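Local coordinates for glucuronan lyase A (Trichoderma reesei, PDB 2ZZJ), which cleaves beta-1,4-linked glucuronan from within the chain, as a calcium-containing lyase of polysaccharide lyase family 20, at residues Arg60-Gly65 with Ile158-Asp163; Asp105-Thr110 with Ser191-Arg196. All blocks are in the same frame, centred on the assembly; numbering follows the deposited sequence.

Both contacts lie on the same side of the molecule's centre in the beta-jelly roll, their own centres about 11 Å apart. Contact 1 joins strands of the two sheets, 53-63 and 152-160; contact 2 stays within one sheet, where strands 106-115 and 192-197 are both paired with 86-95. Strands 53-63 and 192-197 are neighbours in that sheet, which brings the contacts together. The segments alternate along the chain: 60-65, 105-110, 158-163, 191-196. Tyr-62 links them, its OH 2.8 Å from Ser-109 OG in a probable hydrogen bond, while its ring lies between those of Trp-160 and Phe-193. One aromatic pile thus runs through both contacts, away from the calcium site.

Contact 1: residues Arg60-Gly65 with Ile158-Asp163; sequences RGYQRG and IKWASD
Tyr-62 and Trp-160 stack face to face between the two sheets of the beta-jelly roll, Tyr-62 on strand 53-63, Trp-160 on strand 152-160. The centroids of the Tyr-62 ring and the Trp-160 six-membered ring are 3.5 Å apart and the planes only 4° from parallel, with the side chains crossing at about a right angle. Tyr-62 CB adds a CH-pi contact over the indole's five-membered ring, 3.6 Å from its centroid. With CG between its own backbone N and carbonyl carbon (chi1 74°), Tyr-62 has that atom over the indole, 3.4 Å from Trp-160 CE2. The other indole face is covered by Ile-158 CG2, so Trp-160 is clamped from both sides. Gly-61 and Tyr-62 form a classic beta bulge opposite Phe-193, whose ring stacks on Tyr-62.

The polar ends of the pair are held by outside partners: Tyr-70 OH takes the N-H of Trp-160 NE1, and Tyr-62 OH is hydrogen-bonded to Thr-186 OG1 as well as to Ser-109 OG.

Beyond the stack, polar bonds tie the two segments together. Gly-65 N donates to Trp-160 O at 2.8 Å; its backbone angles would jam a CB against the carbonyl of Arg-64. Arg-64, salt-bridged through NH1 to Asp-190, turns one guanidinium edge to Ser-162. There OG lies near the guanidinium plane, 3.1 Å from NH2, with a weak second bond from NE at 3.4 Å.

Contact 2: residues Asp105-Thr110 with Ser191-Arg196; sequences DWMPST and SVFQFR
Phe-193 presents its ring to Met-107 and Ser-109, and loses more surface than any other residue of this contact within the jelly-roll sheet. CE1 does most of the touching: it lies 3.5 Å from Met-107 O and 3.5 Å from Ser-109 OG. Met-107 bends at chi3 (78°), and its CE comes to the ring edge, in plane, 4.0 Å from Phe-193 CE1. Ser-109 OG, hydrogen-bonded to Tyr-62 OH, approaches the phenyl ring obliquely and touches CD1 as well as CE1.

Trp-106 makes the second group. Its benzo corner meets Arg-196, with CZ3 3.5 Å from NH2, and the ring and guanidinium planes are 59° apart. Gln-194 NE2 comes to the indole edge near CH2. Arg-196 grips Gln-194 OE1 side-on with NE and NH2, at 2.8 Å for NE, which holds amide and guanidinium together beside the indole; its NH1 forms a salt bridge to Glu-55.

No hydrogen bond joins the two segments. The axes of 106-109 and 192-196 run at 65° and approach to 8.5 Å, consistent with strand 86-95 lying between strands 106-115 and 192-197 and pairing with both, Ala-94 touching Phe-193.

Contact 1: residues Arg60-Gly65 with Ile158-Asp163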
loop_
_atom_site.group_PDB
_atom_site.type_symbol
_atom_site.label_atom_id
_atom_site.label_comp_id
_atom_site.label_asym_id
_atom_site.label_seq_id
_atom_site.Cartn_x
_atom_site.Cartn_y
_atom_site.Cartn_z
ATOM N N ARG A 60 -0.364 -10.154 -9.168
ATOM C CA ARG A 60 -1.367 -9.701 -10.123
ATOM C C ARG A 60 -2.215 -8.568 -9.538
ATOM O O ARG A 60 -3.392 -8.753 -9.214
ATOM C CB ARG A 60 -2.213 -10.888 -10.649
ATOM C CG ARG A 60 -1.363 -11.934 -11.460
ATOM C CD ARG A 60 -2.190 -13.024 -12.216
ATOM N NE ARG A 60 -1.370 -14.194 -12.596
ATOM C CZ ARG A 60 -0.801 -14.366 -13.801
ATOM N NH1 ARG A 60 -0.945 -13.442 -14.759
ATOM N NH2 ARG A 60 -0.080 -15.461 -14.060
ATOM N N GLY A 61 -1.607 -7.391 -9.383
ATOM C CA GLY A 61 -2.302 -6.230 -8.826
ATOM C C GLY A 61 -3.216 -5.550 -9.811
ATOM O O GLY A 61 -4.422 -5.502 -9.619
ATOM N N TYR A 62 -2.654 -4.972 -10.877
ATOM C CA TYR A 62 -3.490 -4.458 -11.948
ATOM C C TYR A 62 -2.694 -4.359 -13.239
ATOM O O TYR A 62 -1.463 -4.486 -13.213
ATOM C CB TYR A 62 -4.099 -3.106 -11.603
ATOM C CG TYR A 62 -3.165 -1.912 -11.631
ATOM C CD1 TYR A 62 -2.595 -1.419 -10.453
ATOM C CD2 TYR A 62 -2.909 -1.231 -12.812
ATOM C CE1 TYR A 62 -1.743 -0.301 -10.473
ATOM C CE2 TYR A 62 -2.051 -0.102 -12.842
ATOM C CZ TYR A 62 -1.469 0.354 -11.676
ATOM O OH TYR A 62 -0.614 1.462 -11.686
ATOM N N GLN A 63 -3.437 -4.143 -14.321
ATOM C CA GLN A 63 -2.906 -3.729 -15.621
ATOM C C GLN A 63 -3.822 -2.637 -16.123
ATOM O O GLN A 63 -5.025 -2.698 -15.917
ATOM C CB GLN A 63 -2.953 -4.924 -16.564
ATOM C CG GLN A 63 -2.269 -4.718 -17.879
ATOM C CD GLN A 63 -2.171 -6.014 -18.662
ATOM O OE1 GLN A 63 -2.606 -7.084 -18.200
ATOM N NE2 GLN A 63 -1.580 -5.935 -19.834
ATOM N N ARG A 64 -3.263 -1.598 -16.747
ATOM C CA ARG A 64 -4.057 -0.513 -17.304
ATOM C C ARG A 64 -5.192 -1.036 -18.199
ATOM O O ARG A 64 -5.036 -2.052 -18.863
ATOM C CB ARG A 64 -3.110 0.397 -18.068
ATOM C CG ARG A 64 -3.696 1.255 -19.103
ATOM C CD ARG A 64 -2.785 1.091 -20.293
ATOM N NE ARG A 64 -2.536 2.337 -20.974
ATOM C CZ ARG A 64 -1.785 2.452 -22.064
ATOM N NH1 ARG A 64 -1.196 1.396 -22.604
ATOM N NH2 ARG A 64 -1.633 3.643 -22.600
ATOM N N GLY A 65 -6.339 -0.374 -18.160
ATOM C CA GLY A 65 -7.511 -0.794 -18.933
ATOM C C GLY A 65 -8.511 -1.675 -18.212
ATOM O O GLY A 65 -9.374 -2.295 -18.852
ATOM N N ILE A 158 -10.721 1.513 -8.172
ATOM C CA ILE A 158 -9.876 2.261 -9.075
ATOM C C ILE A 158 -10.091 1.761 -10.490
ATOM O O ILE A 158 -9.939 0.563 -10.741
ATOM C CB ILE A 158 -8.363 2.193 -8.697
ATOM C CG1 ILE A 158 -8.140 2.709 -7.261
ATOM C CG2 ILE A 158 -7.517 3.075 -9.659
ATOM C CD1 ILE A 158 -6.741 2.545 -6.731
ATOM N N LYS A 159 -10.385 2.678 -11.422
ATOM C CA LYS A 159 -10.300 2.320 -12.845
ATOM C C LYS A 159 -8.939 2.801 -13.336
ATOM O O LYS A 159 -8.663 4.010 -13.330
ATOM C CB LYS A 159 -11.427 2.962 -13.640
ATOM C CG LYS A 159 -11.344 2.726 -15.137
ATOM C CD LYS A 159 -12.466 3.510 -15.833
ATOM C CE LYS A 159 -12.339 3.460 -17.363
ATOM N NZ LYS A 159 -12.377 2.059 -17.885
ATOM N N TRP A 160 -8.094 1.845 -13.702
ATOM C CA TRP A 160 -6.706 2.096 -14.094
ATOM C C TRP A 160 -6.694 2.533 -15.568
ATOM O O TRP A 160 -6.954 1.723 -16.453
ATOM C CB TRP A 160 -5.871 0.840 -13.893
ATOM C CG TRP A 160 -5.848 0.363 -12.429
ATOM C CD1 TRP A 160 -6.482 -0.735 -11.904
ATOM C CD2 TRP A 160 -5.161 0.997 -11.333
ATOM N NE1 TRP A 160 -6.232 -0.825 -10.537
ATOM C CE2 TRP A 160 -5.421 0.218 -10.165
ATOM C CE3 TRP A 160 -4.369 2.157 -11.219
ATOM C CZ2 TRP A 160 -4.886 0.545 -8.911
ATOM C CZ3 TRP A 160 -3.834 2.492 -9.965
ATOM C CH2 TRP A 160 -4.100 1.696 -8.830
ATOM N N ALA A 161 -6.427 3.816 -15.782
ATOM C CA ALA A 161 -6.401 4.423 -17.123
ATOM C C ALA A 161 -5.295 5.477 -17.205
ATOM O O ALA A 161 -4.995 6.154 -16.210
ATOM C CB ALA A 161 -7.758 5.065 -17.441
ATOM N N SER A 162 -4.689 5.615 -18.388
ATOM C CA SER A 162 -3.736 6.717 -18.628
ATOM C C SER A 162 -4.387 7.914 -19.325
ATOM O O SER A 162 -3.800 8.981 -19.377
ATOM C CB SER A 162 -2.509 6.232 -19.381
ATOM O OG SER A 162 -2.864 5.667 -20.627
ATOM N N ASP A 163 -5.601 7.701 -19.846
ATOM C CA ASP A 163 -6.572 8.731 -20.234
ATOM C C ASP A 163 -7.065 9.509 -19.045
ATOM O O ASP A 163 -6.943 9.043 -17.919
ATOM C CB ASP A 163 -7.856 8.037 -20.687
ATOM C CG ASP A 163 -7.767 7.465 -22.054
ATOM O OD1 ASP A 163 -8.814 7.517 -22.732
ATOM O OD2 ASP A 163 -6.688 6.948 -22.449
#

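Contact 2: residues Asp105-Thr110 with Ser191-Arg196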
loop_
_atom_site.group_PDB
_atom_site.type_symbol
_atom_site.label_atom_id
_atom_site.label_comp_id
_atom_site.label_asym_id
_atom_site.label_seq_id
_atom_site.Cartn_x
_atom_site.Cartn_y
_atom_site.Cartn_z
ATOM N N ASP A 105 14.425 0.514 -12.353
ATOM C CA ASP A 105 13.258 0.420 -13.225
ATOM C C ASP A 105 11.979 0.044 -12.490
ATOM O O ASP A 105 10.933 -0.108 -13.127
ATOM C CB ASP A 105 13.504 -0.505 -14.432
ATOM C CG ASP A 105 14.335 0.163 -15.548
ATOM O OD1 ASP A 105 15.200 -0.551 -16.101
ATOM O OD2 ASP A 105 14.117 1.361 -15.888
ATOM N N TRP A 106 12.070 -0.076 -11.167
ATOM C CA TRP A 106 10.880 -0.287 -10.331
ATOM C C TRP A 106 10.191 1.037 -10.153
ATOM O O TRP A 106 10.837 2.014 -9.763
ATOM C CB TRP A 106 11.272 -0.815 -8.966
ATOM C CG TRP A 106 11.717 -2.204 -8.987
ATOM C CD1 TRP A 106 13.000 -2.652 -9.160
ATOM C CD2 TRP A 106 10.900 -3.370 -8.844
ATOM N NE1 TRP A 106 13.030 -4.030 -9.133
ATOM C CE2 TRP A 106 11.756 -4.496 -8.934
ATOM C CE3 TRP A 106 9.520 -3.579 -8.659
ATOM C CZ2 TRP A 106 11.281 -5.810 -8.831
ATOM C CZ3 TRP A 106 9.053 -4.878 -8.550
ATOM C CH2 TRP A 106 9.932 -5.982 -8.639
ATOM N N MET A 107 8.898 1.092 -10.459
ATOM C CA MET A 107 8.133 2.304 -10.258
ATOM C C MET A 107 6.889 2.002 -9.444
ATOM O O MET A 107 5.984 1.315 -9.936
ATOM C CB MET A 107 7.704 2.932 -11.577
ATOM C CG MET A 107 7.305 4.359 -11.447
ATOM S SD MET A 107 6.122 4.901 -12.643
ATOM C CE MET A 107 4.575 4.227 -11.996
ATOM N N PRO A 108 6.839 2.504 -8.200
ATOM C CA PRO A 108 5.532 2.441 -7.518
ATOM C C PRO A 108 4.570 3.423 -8.138
ATOM O O PRO A 108 4.958 4.554 -8.496
ATOM C CB PRO A 108 5.849 2.863 -6.070
ATOM C CG PRO A 108 7.167 3.661 -6.148
ATOM C CD PRO A 108 7.910 3.101 -7.371
ATOM N N SER A 109 3.312 3.028 -8.263
ATOM C CA SER A 109 2.299 3.976 -8.686
ATOM C C SER A 109 1.506 4.474 -7.482
ATOM O O SER A 109 1.938 5.389 -6.747
ATOM C CB SER A 109 1.388 3.383 -9.776
ATOM O OG SER A 109 0.779 2.153 -9.395
ATOM N N THR A 110 0.331 3.893 -7.284
ATOM C CA THR A 110 -0.473 4.287 -6.144
ATOM C C THR A 110 0.171 3.716 -4.876
ATOM O O THR A 110 0.630 2.563 -4.856
ATOM C CB THR A 110 -1.955 3.876 -6.306
ATOM O OG1 THR A 110 -2.636 4.851 -7.135
ATOM C CG2 THR A 110 -2.679 3.804 -4.977
ATOM N N SER A 191 2.336 -2.564 -18.288
ATOM C CA SER A 191 3.032 -3.303 -17.228
ATOM C C SER A 191 1.968 -3.883 -16.272
ATOM O O SER A 191 0.909 -3.300 -16.112
ATOM C CB SER A 191 3.955 -2.363 -16.422
ATOM O OG SER A 191 4.578 -1.348 -17.227
ATOM N N VAL A 192 2.266 -5.023 -15.667
ATOM C CA VAL A 192 1.417 -5.575 -14.609
ATOM C C VAL A 192 2.041 -5.150 -13.275
ATOM O O VAL A 192 3.187 -5.465 -12.997
ATOM C CB VAL A 192 1.275 -7.107 -14.712
ATOM C CG1 VAL A 192 0.470 -7.660 -13.525
ATOM C CG2 VAL A 192 0.598 -7.488 -16.036
ATOM N N PHE A 193 1.279 -4.390 -12.497
ATOM C CA PHE A 193 1.738 -3.869 -11.193
ATOM C C PHE A 193 1.355 -4.855 -10.106
ATOM O O PHE A 193 0.207 -5.348 -10.093
ATOM C CB PHE A 193 1.022 -2.576 -10.912
ATOM C CG PHE A 193 1.605 -1.376 -11.626
ATOM C CD1 PHE A 193 2.457 -0.505 -10.943
ATOM C CD2 PHE A 193 1.294 -1.107 -12.978
ATOM C CE1 PHE A 193 2.982 0.627 -11.584
ATOM C CE2 PHE A 193 1.808 0.034 -13.635
ATOM C CZ PHE A 193 2.657 0.891 -12.952
ATOM N N GLN A 194 2.285 -5.124 -9.194
ATOM C CA GLN A 194 2.006 -5.944 -8.019
ATOM C C GLN A 194 1.165 -5.124 -7.049
ATOM O O GLN A 194 1.205 -3.899 -7.073
ATOM C CB GLN A 194 3.292 -6.319 -7.301
ATOM C CG GLN A 194 4.390 -6.895 -8.177
ATOM C CD GLN A 194 5.622 -7.138 -7.389
ATOM O OE1 GLN A 194 5.851 -6.502 -6.357
ATOM N NE2 GLN A 194 6.455 -8.066 -7.862
ATOM N N PHE A 195 0.397 -5.816 -6.209
ATOM C CA PHE A 195 -0.293 -5.169 -5.095
ATOM C C PHE A 195 0.402 -5.710 -3.859
ATOM O O PHE A 195 0.399 -6.930 -3.611
ATOM C CB PHE A 195 -1.766 -5.548 -5.110
ATOM C CG PHE A 195 -2.535 -5.040 -3.922
ATOM C CD1 PHE A 195 -2.336 -3.738 -3.443
ATOM C CD2 PHE A 195 -3.450 -5.880 -3.272
ATOM C CE1 PHE A 195 -3.067 -3.241 -2.333
ATOM C CE2 PHE A 195 -4.197 -5.396 -2.138
ATOM C CZ PHE A 195 -3.997 -4.096 -1.681
ATOM N N ARG A 196 1.041 -4.819 -3.105
ATOM C CA ARG A 196 1.718 -5.218 -1.886
ATOM C C ARG A 196 1.033 -4.607 -0.670
ATOM O O ARG A 196 0.596 -3.427 -0.705
ATOM C CB ARG A 196 3.158 -4.733 -1.882
ATOM C CG ARG A 196 3.973 -5.204 -3.078
ATOM C CD ARG A 196 5.381 -4.793 -2.833
ATOM N NE ARG A 196 6.244 -5.170 -3.947
ATOM C CZ ARG A 196 7.506 -4.766 -4.052
ATOM N NH1 ARG A 196 8.049 -3.980 -3.106
ATOM N NH2 ARG A 196 8.212 -5.137 -5.113
#